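Local coordinates for protein glycosyltransferase (duf1792) (PDB 5V4A) that binds UDP as the C-terminal GT-D-fold glycosyltransferase domain of a longer protein, which probably serves the accessory Sec export of a serine-rich repeat cell wall protein, at residues A[33-38]-A[42-47]; A[196-201]-A[206-211]. One frame throughout, in Å; residues are numbered along the deposited sequence.

Interaction 1: residues A[33-38]-A[42-47]; sequences MDLVAG and VYQDFD. With UDP (uridine-5'-diphosphate), chain C.
Leu35, on the last turn of helix 30-36, reaches across to the extended backbone of Gln44 to Phe46. Its CB lies to the side of that backbone, but with CG anti to the carbonyl carbon (chi1 -78°) the isobutyl group swings over it and the branches divide at CG. CD1 goes to Gln44, 4.0 Å from CG of that residue, the two side chains crossing at about a right angle. CD2 lies on the main chain, 3.8 Å from Phe46 CA and near the carbonyl oxygens of Gln44 and Asp45. The Gln44 chain bends at chi2, and its NE2 donates an almost straight bond of 2.9 Å to Asp45 O, on a lone pair in the carbonyl plane. Beyond Leu35 the helix ends in a Schellman motif with Gly38 as C-prime residue. Gly38 CA sits obliquely by the Phe46 ring, 3.8 Å from CE2, while Leu35 O lies at the edge of that ring. In the same loop one face of the Tyr43 ring lies against UDP, uracil C6 standing 3.3 Å above its centre. Asp47 then N-caps helix 48-58 through OD1. The packing of helix on loop is apolar and partly buried, with no polar bond between the two segments to fix a register; the side-chain hydrogen bond of Gln44 to Asp45 O holds that side chain against its own backbone, next to Tyr43, whose ring lies against the uracil.

Interaction 2: residues A[196-201]-A[206-211]; sequences ILTMLG and VLVYDL. With UDP (uridine-5'-diphosphate), chain C.
Strand 196-199 and helix 206-211 run nearly antiparallel, their directions 156° apart and their axes 9.8 Å from each other at closest approach; the CA atoms come nearest at Thr198 and Val208. Ile196, Thr198 and Leu200 direct their CB atoms at the helix, and Thr198 stands in the middle. Its OG1 is anti to the backbone N (chi1 -168°), which places CG2 between N and the carbonyl carbon, 3.6 Å from Val208 CG2. OG1 itself passes 4.0 Å from Leu207 CD2 and is hydrogen-bonded to Val146 O of the adjacent strand, so this buried hydroxyl is satisfied. These elements open a beta-alpha-beta unit: strand 195-199, helix 201-213, then strand 218-220, parallel to the first in the five-stranded sheet. Toward the start of the segment Ile196 CD1 meets Leu211 CD1 at 4.2 Å, the side chains crossing at about a right angle. Farther along, the branches of Leu200 part: CD2 packs on Leu207 CD2, whereas CD1 reaches uracil O2 of UDP at 3.5 Å. Gly201, with positive phi, turns its N toward the nucleotide and donates to UDP O5' (3.2 Å, bent to 141°); the same Gly201 N also lies 3.0 Å from UDP O4'.

From the N terminus, interaction 1 comes first: it closes the three-residue connection 39-41 after helix 30-36 and leads the chain into helix 48-58. Much later, interaction 2 folds helix 201-213 back onto strand 195-199, closing the four-residue helical connection between its segments. The two are in series, neither nested nor crossed, with centres about 17 Å apart. They nevertheless meet in space, Tyr43 CE1 lying 3.9 Å from Gly201 CA, and Leu35, Tyr43 and Gln44 also touch Pro202 on the same helix. UDP lies against both, so the loop after helix 30-36 and the end of an inner strand of the five-stranded sheet line one nucleotide pocket.

Interaction 1: residues A[33-38]-A[42-47]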
loop_
_atom_site.group_PDB
_atom_site.type_symbol
_atom_site.label_atom_id
_atom_site.label_comp_id
_atom_site.label_asym_id
_atom_site.label_seq_id
_atom_site.Cartn_x
_atom_site.Cartn_y
_atom_site.Cartn_z
ATOM N N MET A 33 -14.765 -10.243 -23.048
ATOM C CA MET A 33 -15.378 -9.643 -24.227
ATOM C C MET A 33 -15.356 -10.619 -25.405
ATOM O O MET A 33 -16.273 -10.611 -26.234
ATOM C CB MET A 33 -14.687 -8.325 -24.574
ATOM C CG MET A 33 -15.096 -7.753 -25.903
ATOM S SD MET A 33 -16.887 -7.431 -25.959
ATOM C CE MET A 33 -17.091 -6.234 -24.638
ATOM N N ASP A 34 -14.302 -11.432 -25.514
ATOM C CA ASP A 34 -14.279 -12.497 -26.512
ATOM C C ASP A 34 -15.499 -13.396 -26.382
ATOM O O ASP A 34 -16.148 -13.727 -27.376
ATOM C CB ASP A 34 -13.002 -13.326 -26.372
ATOM C CG ASP A 34 -11.915 -12.875 -27.315
ATOM O OD1 ASP A 34 -10.729 -13.166 -27.036
ATOM O OD2 ASP A 34 -12.255 -12.227 -28.329
ATOM N N LEU A 35 -15.787 -13.841 -25.161
ATOM C CA LEU A 35 -16.923 -14.722 -24.922
ATOM C C LEU A 35 -18.254 -14.006 -25.137
ATOM O O LEU A 35 -19.212 -14.613 -25.636
ATOM C CB LEU A 35 -16.850 -15.285 -23.509
ATOM C CG LEU A 35 -15.871 -16.427 -23.256
ATOM C CD1 LEU A 35 -15.638 -16.605 -21.771
ATOM C CD2 LEU A 35 -16.409 -17.728 -23.879
ATOM N N VAL A 36 -18.346 -12.729 -24.747
ATOM C CA VAL A 36 -19.575 -11.974 -24.979
ATOM C C VAL A 36 -19.829 -11.795 -26.464
ATOM O O VAL A 36 -20.980 -11.638 -26.885
ATOM C CB VAL A 36 -19.514 -10.611 -24.258
ATOM C CG1 VAL A 36 -20.709 -9.749 -24.630
ATOM C CG2 VAL A 36 -19.429 -10.817 -22.747
ATOM N N ALA A 37 -18.781 -11.861 -27.279
ATOM C CA ALA A 37 -18.917 -11.847 -28.726
ATOM C C ALA A 37 -19.172 -13.235 -29.309
ATOM O O ALA A 37 -19.189 -13.383 -30.536
ATOM C CB ALA A 37 -17.674 -11.226 -29.367
ATOM N N GLY A 38 -19.387 -14.245 -28.464
ATOM C CA GLY A 38 -19.700 -15.578 -28.948
ATOM C C GLY A 38 -18.508 -16.410 -29.361
ATOM O O GLY A 38 -18.654 -17.306 -30.197
ATOM N N VAL A 42 -9.061 -19.776 -24.671
ATOM C CA VAL A 42 -8.229 -20.968 -24.517
ATOM C C VAL A 42 -8.612 -21.767 -23.273
ATOM O O VAL A 42 -8.744 -22.995 -23.338
ATOM C CB VAL A 42 -6.734 -20.601 -24.522
ATOM C CG1 VAL A 42 -5.892 -21.822 -24.143
ATOM C CG2 VAL A 42 -6.326 -20.119 -25.907
ATOM N N TYR A 43 -8.831 -21.110 -22.128
ATOM C CA TYR A 43 -9.221 -21.900 -20.968
ATOM C C TYR A 43 -10.709 -21.776 -20.625
ATOM O O TYR A 43 -11.117 -22.158 -19.525
ATOM C CB TYR A 43 -8.350 -21.588 -19.738
ATOM C CG TYR A 43 -8.223 -20.150 -19.293
ATOM C CD1 TYR A 43 -9.337 -19.356 -19.099
ATOM C CD2 TYR A 43 -6.973 -19.623 -18.953
ATOM C CE1 TYR A 43 -9.211 -18.035 -18.650
ATOM C CE2 TYR A 43 -6.835 -18.326 -18.507
ATOM C CZ TYR A 43 -7.955 -17.530 -18.355
ATOM O OH TYR A 43 -7.813 -16.232 -17.912
ATOM N N GLN A 44 -11.542 -21.333 -21.562
ATOM C CA GLN A 44 -12.991 -21.403 -21.352
ATOM C C GLN A 44 -13.706 -21.479 -22.692
ATOM O O GLN A 44 -13.668 -20.517 -23.462
ATOM C CB GLN A 44 -13.488 -20.211 -20.539
ATOM C CG GLN A 44 -15.000 -20.269 -20.318
ATOM C CD GLN A 44 -15.447 -21.540 -19.605
ATOM O OE1 GLN A 44 -15.112 -21.757 -18.441
ATOM N NE2 GLN A 44 -16.220 -22.384 -20.306
ATOM N N ASP A 45 -14.350 -22.623 -22.965
ATOM C CA ASP A 45 -15.175 -22.764 -24.156
ATOM C C ASP A 45 -16.429 -21.894 -24.072
ATOM O O ASP A 45 -16.969 -21.632 -22.991
ATOM C CB ASP A 45 -15.638 -24.215 -24.365
ATOM C CG ASP A 45 -14.490 -25.199 -24.550
ATOM O OD1 ASP A 45 -13.327 -24.769 -24.729
ATOM O OD2 ASP A 45 -14.773 -26.419 -24.541
ATOM N N PHE A 46 -16.920 -21.488 -25.240
ATOM C CA PHE A 46 -18.164 -20.739 -25.292
ATOM C C PHE A 46 -19.289 -21.540 -24.651
ATOM O O PHE A 46 -19.452 -22.738 -24.913
ATOM C CB PHE A 46 -18.531 -20.391 -26.739
ATOM C CG PHE A 46 -19.925 -19.841 -26.886
ATOM C CD1 PHE A 46 -20.948 -20.642 -27.358
ATOM C CD2 PHE A 46 -20.216 -18.523 -26.541
ATOM C CE1 PHE A 46 -22.247 -20.139 -27.490
ATOM C CE2 PHE A 46 -21.509 -18.013 -26.661
ATOM C CZ PHE A 46 -22.522 -18.824 -27.146
ATOM N N ASP A 47 -20.062 -20.859 -23.815
ATOM C CA ASP A 47 -21.269 -21.357 -23.173
ATOM C C ASP A 47 -22.251 -20.196 -23.211
ATOM O O ASP A 47 -21.903 -19.091 -22.785
ATOM C CB ASP A 47 -21.003 -21.814 -21.737
ATOM C CG ASP A 47 -22.269 -22.251 -21.008
ATOM O OD1 ASP A 47 -23.158 -21.404 -20.771
ATOM O OD2 ASP A 47 -22.362 -23.441 -20.640
HETATM N N1 UDP C . -8.521 -20.351 -14.681
HETATM C C2 UDP C . -8.897 -21.519 -14.062
HETATM N N3 UDP C . -9.955 -22.170 -14.639
HETATM C C4 UDP C . -10.663 -21.777 -15.759
HETATM C C5 UDP C . -10.222 -20.549 -16.339
HETATM C C6 UDP C . -9.191 -19.878 -15.785
HETATM O O2 UDP C . -8.334 -21.956 -13.070
HETATM O O4 UDP C . -11.614 -22.471 -16.161
HETATM C "C1'" UDP C . -7.425 -19.567 -14.050
HETATM C "C2'" UDP C . -6.067 -19.564 -14.740
HETATM O "O2'" UDP C . -5.356 -20.776 -14.489
HETATM C "C3'" UDP C . -5.430 -18.323 -14.079
HETATM C "C4'" UDP C . -6.637 -17.408 -13.790
HETATM O "O4'" UDP C . -7.811 -18.213 -14.032
HETATM O "O3'" UDP C . -4.811 -18.617 -12.833
HETATM C "C5'" UDP C . -6.700 -16.129 -14.591
HETATM O "O5'" UDP C . -7.936 -15.407 -14.396
HETATM P PA UDP C . -8.267 -14.118 -15.251
HETATM O O1A UDP C . -8.478 -14.476 -16.719
HETATM O O2A UDP C . -9.375 -13.419 -14.554
HETATM O O3A UDP C . -6.896 -13.230 -15.184
HETATM P PB UDP C . -6.545 -11.718 -15.527
HETATM O O1B UDP C . -7.904 -11.131 -15.927
HETATM O O2B UDP C . -5.623 -11.847 -16.763
HETATM O O3B UDP C . -5.925 -11.014 -14.358
#

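Interaction 2: residues A[196-201]-A[206-211]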
loop_
_atom_site.group_PDB
_atom_site.type_symbol
_atom_site.label_atom_id
_atom_site.label_comp_id
_atom_site.label_asym_id
_atom_site.label_seq_id
_atom_site.Cartn_x
_atom_site.Cartn_y
_atom_site.Cartn_z
ATOM N N ILE A 196 -12.708 -14.165 0.557
ATOM C CA ILE A 196 -12.662 -15.057 -0.601
ATOM C C ILE A 196 -11.882 -14.358 -1.707
ATOM O O ILE A 196 -12.220 -13.232 -2.090
ATOM C CB ILE A 196 -14.076 -15.433 -1.081
ATOM C CG1 ILE A 196 -14.835 -16.154 0.037
ATOM C CG2 ILE A 196 -13.988 -16.356 -2.299
ATOM C CD1 ILE A 196 -16.364 -16.086 -0.094
ATOM N N LEU A 197 -10.840 -15.019 -2.218
ATOM C CA LEU A 197 -10.083 -14.568 -3.383
ATOM C C LEU A 197 -10.262 -15.581 -4.500
ATOM O O LEU A 197 -10.195 -16.785 -4.259
ATOM C CB LEU A 197 -8.577 -14.438 -3.105
ATOM C CG LEU A 197 -8.084 -13.703 -1.866
ATOM C CD1 LEU A 197 -6.521 -13.748 -1.717
ATOM C CD2 LEU A 197 -8.605 -12.294 -1.952
ATOM N N THR A 198 -10.464 -15.109 -5.725
ATOM C CA THR A 198 -10.694 -16.051 -6.813
ATOM C C THR A 198 -9.802 -15.724 -8.006
ATOM O O THR A 198 -9.548 -14.552 -8.325
ATOM C CB THR A 198 -12.196 -16.114 -7.209
ATOM O OG1 THR A 198 -12.422 -17.237 -8.072
ATOM C CG2 THR A 198 -12.641 -14.857 -7.917
ATOM N N MET A 199 -9.267 -16.789 -8.608
ATOM C CA MET A 199 -8.382 -16.735 -9.765
ATOM C C MET A 199 -8.946 -17.812 -10.690
ATOM O O MET A 199 -8.515 -18.960 -10.604
ATOM C CB MET A 199 -6.930 -17.044 -9.399
ATOM C CG MET A 199 -6.260 -16.114 -8.375
ATOM S SD MET A 199 -7.004 -16.177 -6.735
ATOM C CE MET A 199 -6.606 -17.833 -6.368
ATOM N N LEU A 200 -9.944 -17.466 -11.508
ATOM C CA LEU A 200 -10.707 -18.506 -12.187
ATOM C C LEU A 200 -11.289 -18.035 -13.512
ATOM O O LEU A 200 -12.345 -18.524 -13.925
ATOM C CB LEU A 200 -11.837 -19.024 -11.271
ATOM C CG LEU A 200 -12.398 -20.445 -11.458
ATOM C CD1 LEU A 200 -11.348 -21.545 -11.241
ATOM C CD2 LEU A 200 -13.643 -20.662 -10.559
ATOM N N GLY A 201 -10.598 -17.135 -14.214
ATOM C CA GLY A 201 -11.028 -16.705 -15.526
ATOM C C GLY A 201 -12.447 -16.178 -15.537
ATOM O O GLY A 201 -12.886 -15.502 -14.593
ATOM N N VAL A 206 -18.651 -14.560 -12.563
ATOM C CA VAL A 206 -19.986 -14.980 -12.172
ATOM C C VAL A 206 -19.997 -15.426 -10.722
ATOM O O VAL A 206 -20.978 -15.219 -9.998
ATOM C CB VAL A 206 -20.467 -16.104 -13.101
ATOM C CG1 VAL A 206 -21.912 -16.418 -12.807
ATOM C CG2 VAL A 206 -20.248 -15.725 -14.556
ATOM N N LEU A 207 -18.921 -16.091 -10.297
ATOM C CA LEU A 207 -18.798 -16.543 -8.921
ATOM C C LEU A 207 -18.830 -15.365 -7.954
ATOM O O LEU A 207 -19.628 -15.345 -7.005
ATOM C CB LEU A 207 -17.506 -17.362 -8.775
ATOM C CG LEU A 207 -17.204 -18.079 -7.453
ATOM C CD1 LEU A 207 -18.413 -18.839 -6.912
ATOM C CD2 LEU A 207 -15.977 -18.987 -7.564
ATOM N N VAL A 208 -17.962 -14.372 -8.171
ATOM C CA VAL A 208 -17.968 -13.222 -7.267
ATOM C C VAL A 208 -19.349 -12.579 -7.249
ATOM O O VAL A 208 -19.887 -12.263 -6.182
ATOM C CB VAL A 208 -16.892 -12.195 -7.649
ATOM C CG1 VAL A 208 -17.166 -10.886 -6.860
ATOM C CG2 VAL A 208 -15.511 -12.725 -7.330
ATOM N N TYR A 209 -19.922 -12.327 -8.427
ATOM C CA TYR A 209 -21.242 -11.694 -8.458
ATOM C C TYR A 209 -22.254 -12.492 -7.650
ATOM O O TYR A 209 -22.971 -11.936 -6.804
ATOM C CB TYR A 209 -21.738 -11.525 -9.892
ATOM C CG TYR A 209 -23.085 -10.845 -9.926
ATOM C CD1 TYR A 209 -23.184 -9.479 -10.054
ATOM C CD2 TYR A 209 -24.262 -11.578 -9.800
ATOM C CE1 TYR A 209 -24.426 -8.853 -10.059
ATOM C CE2 TYR A 209 -25.509 -10.957 -9.798
ATOM C CZ TYR A 209 -25.579 -9.597 -9.943
ATOM O OH TYR A 209 -26.807 -8.967 -9.949
ATOM N N ASP A 210 -22.323 -13.803 -7.892
ATOM C CA ASP A 210 -23.306 -14.635 -7.205
ATOM C C ASP A 210 -23.048 -14.666 -5.709
ATOM O O ASP A 210 -23.989 -14.667 -4.908
ATOM C CB ASP A 210 -23.289 -16.060 -7.771
ATOM C CG ASP A 210 -24.046 -16.191 -9.078
ATOM O OD1 ASP A 210 -24.739 -15.236 -9.485
ATOM O OD2 ASP A 210 -23.950 -17.266 -9.699
ATOM N N LEU A 211 -21.777 -14.722 -5.312
ATOM C CA LEU A 211 -21.443 -14.754 -3.895
ATOM C C LEU A 211 -21.775 -13.434 -3.208
ATOM O O LEU A 211 -22.225 -13.439 -2.059
ATOM C CB LEU A 211 -19.957 -15.086 -3.726
ATOM C CG LEU A 211 -19.555 -16.538 -3.975
ATOM C CD1 LEU A 211 -18.043 -16.673 -3.855
ATOM C CD2 LEU A 211 -20.275 -17.472 -3.017
HETATM N N1 UDP C . -8.521 -20.351 -14.681
HETATM C C2 UDP C . -8.897 -21.519 -14.062
HETATM N N3 UDP C . -9.955 -22.170 -14.639
HETATM C C4 UDP C . -10.663 -21.777 -15.759
HETATM C C5 UDP C . -10.222 -20.549 -16.339
HETATM C C6 UDP C . -9.191 -19.878 -15.785
HETATM O O2 UDP C . -8.334 -21.956 -13.070
HETATM O O4 UDP C . -11.614 -22.471 -16.161
HETATM C "C1'" UDP C . -7.425 -19.567 -14.050
HETATM C "C2'" UDP C . -6.067 -19.564 -14.740
HETATM O "O2'" UDP C . -5.356 -20.776 -14.489
HETATM C "C3'" UDP C . -5.430 -18.323 -14.079
HETATM C "C4'" UDP C . -6.637 -17.408 -13.790
HETATM O "O4'" UDP C . -7.811 -18.213 -14.032
HETATM O "O3'" UDP C . -4.811 -18.617 -12.833
HETATM C "C5'" UDP C . -6.700 -16.129 -14.591
HETATM O "O5'" UDP C . -7.936 -15.407 -14.396
HETATM P PA UDP C . -8.267 -14.118 -15.251
HETATM O O1A UDP C . -8.478 -14.476 -16.719
HETATM O O2A UDP C . -9.375 -13.419 -14.554
HETATM O O3A UDP C . -6.896 -13.230 -15.184
HETATM P PB UDP C . -6.545 -11.718 -15.527
HETATM O O1B UDP C . -7.904 -11.131 -15.927
HETATM O O2B UDP C . -5.623 -11.847 -16.763
HETATM O O3B UDP C . -5.925 -11.014 -14.358
#